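Local coordinates for hypothetical protein TM0723 (Thermotoga maritima, PDB 1VMJ), which is of unknown function, belongs to the UPF0047 (YjbQ) family, binds sodium in the crystal and has been tentatively named a thiamin phosphate synthase, at residues L50-A55 with E113-I118. Numbering follows the deposited sequence.
Sequences LLLCNA and EVVIAI
Leu51 and Cys53 pair with Ile116 and Val114 as neighbouring antiparallel strands, the two segments running at 158° to each other. Both pairs are hydrogen-bonded in each direction. Leu51 N to Ile116 O is 2.8 Å. The bond from Cys53 N to Val114 O is almost straight at 173°. Leu52 with Val115 and Asn54 with Glu113 are non-hydrogen-bonded pairs. There the CA of Val115 makes a CA-H...O contact of 3.2 Å to Leu51 O.

Leu51 and Ile116 run alongside each other on one face, with Leu51 CD2 4.2 Å from Ile116 CD1. Ile118, two residues on from Ile116, brings CD1 to 4.0 Å from Leu51 CB. Cys53 CB rests on Val114 CG2. On the other face, Leu52 has CG anti to the backbone N, and chi2 of 68° then sets CD1 against Val115 CG2 and Glu113 CB. Asn54 and Glu113 meet through their CB atoms, 3.5 Å apart. Beyond them Asn54 ND2 bonds to Ala55 O at 3.0 Å, and the Glu113 chain bends at chi2.

The Leu50, Leu52, Glu113 and Val115 face meets the other two subunits and so forms part of the interface of the three-chain assembly. Strand 49-55 is central in the antiparallel sheet, between 142-150 and 113-119. Helix 34-44 and strand 60-65 pack on the Leu51, Cys53, Val114 and Ile116 face.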
loop_
_atom_site.group_PDB
_atom_site.type_symbol
_atom_site.label_atom_id
_atom_site.label_comp_id
_atom_site.label_asym_id
_atom_site.label_seq_id
_atom_site.Cartn_x
_atom_site.Cartn_y
_atom_site.Cartn_z
ATOM N N LEU A 50 -9.372 -11.357 7.914
ATOM C CA LEU A 50 -8.629 -10.194 7.458
ATOM C C LEU A 50 -9.512 -8.984 7.636
ATOM O O LEU A 50 -10.703 -9.033 7.317
ATOM C CB LEU A 50 -8.235 -10.299 5.992
ATOM C CG LEU A 50 -7.241 -11.383 5.588
ATOM C CD1 LEU A 50 -7.035 -11.377 4.082
ATOM C CD2 LEU A 50 -5.924 -11.163 6.272
ATOM N N LEU A 51 -8.904 -7.903 8.108
ATOM C CA LEU A 51 -9.535 -6.610 8.268
ATOM C C LEU A 51 -8.902 -5.635 7.278
ATOM O O LEU A 51 -7.692 -5.500 7.202
ATOM C CB LEU A 51 -9.356 -6.094 9.691
ATOM C CG LEU A 51 -9.852 -4.684 10.016
ATOM C CD1 LEU A 51 -10.194 -4.603 11.497
ATOM C CD2 LEU A 51 -8.865 -3.595 9.660
ATOM N N LEU A 52 -9.742 -4.950 6.523
ATOM C CA LEU A 52 -9.358 -3.826 5.697
ATOM C C LEU A 52 -9.844 -2.564 6.377
ATOM O O LEU A 52 -10.974 -2.478 6.800
ATOM C CB LEU A 52 -10.055 -3.959 4.351
ATOM C CG LEU A 52 -10.035 -2.754 3.412
ATOM C CD1 LEU A 52 -8.652 -2.483 2.902
ATOM C CD2 LEU A 52 -10.978 -2.892 2.258
ATOM N N CYS A 53 -8.967 -1.575 6.421
ATOM C CA CYS A 53 -9.351 -0.268 6.845
ATOM C C CYS A 53 -8.775 0.744 5.869
ATOM O O CYS A 53 -7.543 0.845 5.723
ATOM C CB CYS A 53 -8.831 -0.008 8.253
ATOM S SG CYS A 53 -9.325 1.602 8.895
ATOM N N ASN A 54 -9.659 1.509 5.231
ATOM C CA ASN A 54 -9.241 2.439 4.201
ATOM C C ASN A 54 -9.921 3.782 4.300
ATOM O O ASN A 54 -11.045 3.887 4.747
ATOM C CB ASN A 54 -9.405 1.838 2.804
ATOM C CG ASN A 54 -10.863 1.691 2.375
ATOM O OD1 ASN A 54 -11.457 0.623 2.548
ATOM N ND2 ASN A 54 -11.448 2.751 1.777
ATOM N N ALA A 55 -9.195 4.814 3.848
ATOM C CA ALA A 55 -9.779 6.128 3.657
ATOM C C ALA A 55 -10.739 6.038 2.474
ATOM O O ALA A 55 -10.359 5.557 1.414
ATOM C CB ALA A 55 -8.702 7.121 3.397
ATOM N N GLU A 113 -4.801 2.495 2.587
ATOM C CA GLU A 113 -5.401 1.406 3.338
ATOM C C GLU A 113 -4.351 0.647 4.137
ATOM O O GLU A 113 -3.152 0.726 3.858
ATOM C CB GLU A 113 -6.167 0.456 2.409
ATOM C CG GLU A 113 -5.240 -0.460 1.629
ATOM C CD GLU A 113 -5.429 -0.601 0.093
ATOM O OE1 GLU A 113 -5.941 0.278 -0.639
ATOM O OE2 GLU A 113 -4.970 -1.656 -0.406
ATOM N N VAL A 114 -4.832 -0.048 5.155
ATOM C CA VAL A 114 -4.094 -1.133 5.783
ATOM C C VAL A 114 -4.950 -2.378 5.713
ATOM O O VAL A 114 -6.197 -2.304 5.730
ATOM C CB VAL A 114 -3.715 -0.829 7.256
ATOM C CG1 VAL A 114 -2.816 0.411 7.288
ATOM C CG2 VAL A 114 -4.947 -0.623 8.127
ATOM N N VAL A 115 -4.272 -3.522 5.654
ATOM C CA VAL A 115 -4.914 -4.805 5.796
ATOM C C VAL A 115 -4.225 -5.499 6.960
ATOM O O VAL A 115 -2.995 -5.566 7.012
ATOM C CB VAL A 115 -4.807 -5.652 4.516
ATOM C CG1 VAL A 115 -5.468 -7.004 4.725
ATOM C CG2 VAL A 115 -5.443 -4.903 3.345
ATOM N N ILE A 116 -5.024 -5.960 7.912
ATOM C CA ILE A 116 -4.548 -6.469 9.170
ATOM C C ILE A 116 -5.122 -7.845 9.433
ATOM O O ILE A 116 -6.333 -8.068 9.253
ATOM C CB ILE A 116 -4.947 -5.511 10.330
ATOM C CG1 ILE A 116 -4.420 -4.099 10.099
ATOM C CG2 ILE A 116 -4.467 -6.063 11.659
ATOM C CD1 ILE A 116 -4.950 -3.128 11.042
ATOM N N ALA A 117 -4.270 -8.771 9.834
ATOM C CA ALA A 117 -4.737 -10.114 10.170
ATOM C C ALA A 117 -5.539 -10.090 11.472
ATOM O O ALA A 117 -5.160 -9.388 12.428
ATOM C CB ALA A 117 -3.546 -11.040 10.339
ATOM N N ILE A 118 -6.620 -10.872 11.499
ATOM C CA ILE A 118 -7.355 -11.156 12.726
ATOM C C ILE A 118 -7.030 -12.578 13.119
ATOM O O ILE A 118 -7.258 -13.516 12.346
ATOM C CB ILE A 118 -8.876 -10.966 12.539
ATOM C CG1 ILE A 118 -9.181 -9.560 12.001
ATOM C CG2 ILE A 118 -9.618 -11.238 13.831
ATOM C CD1 ILE A 118 -8.589 -8.445 12.774
#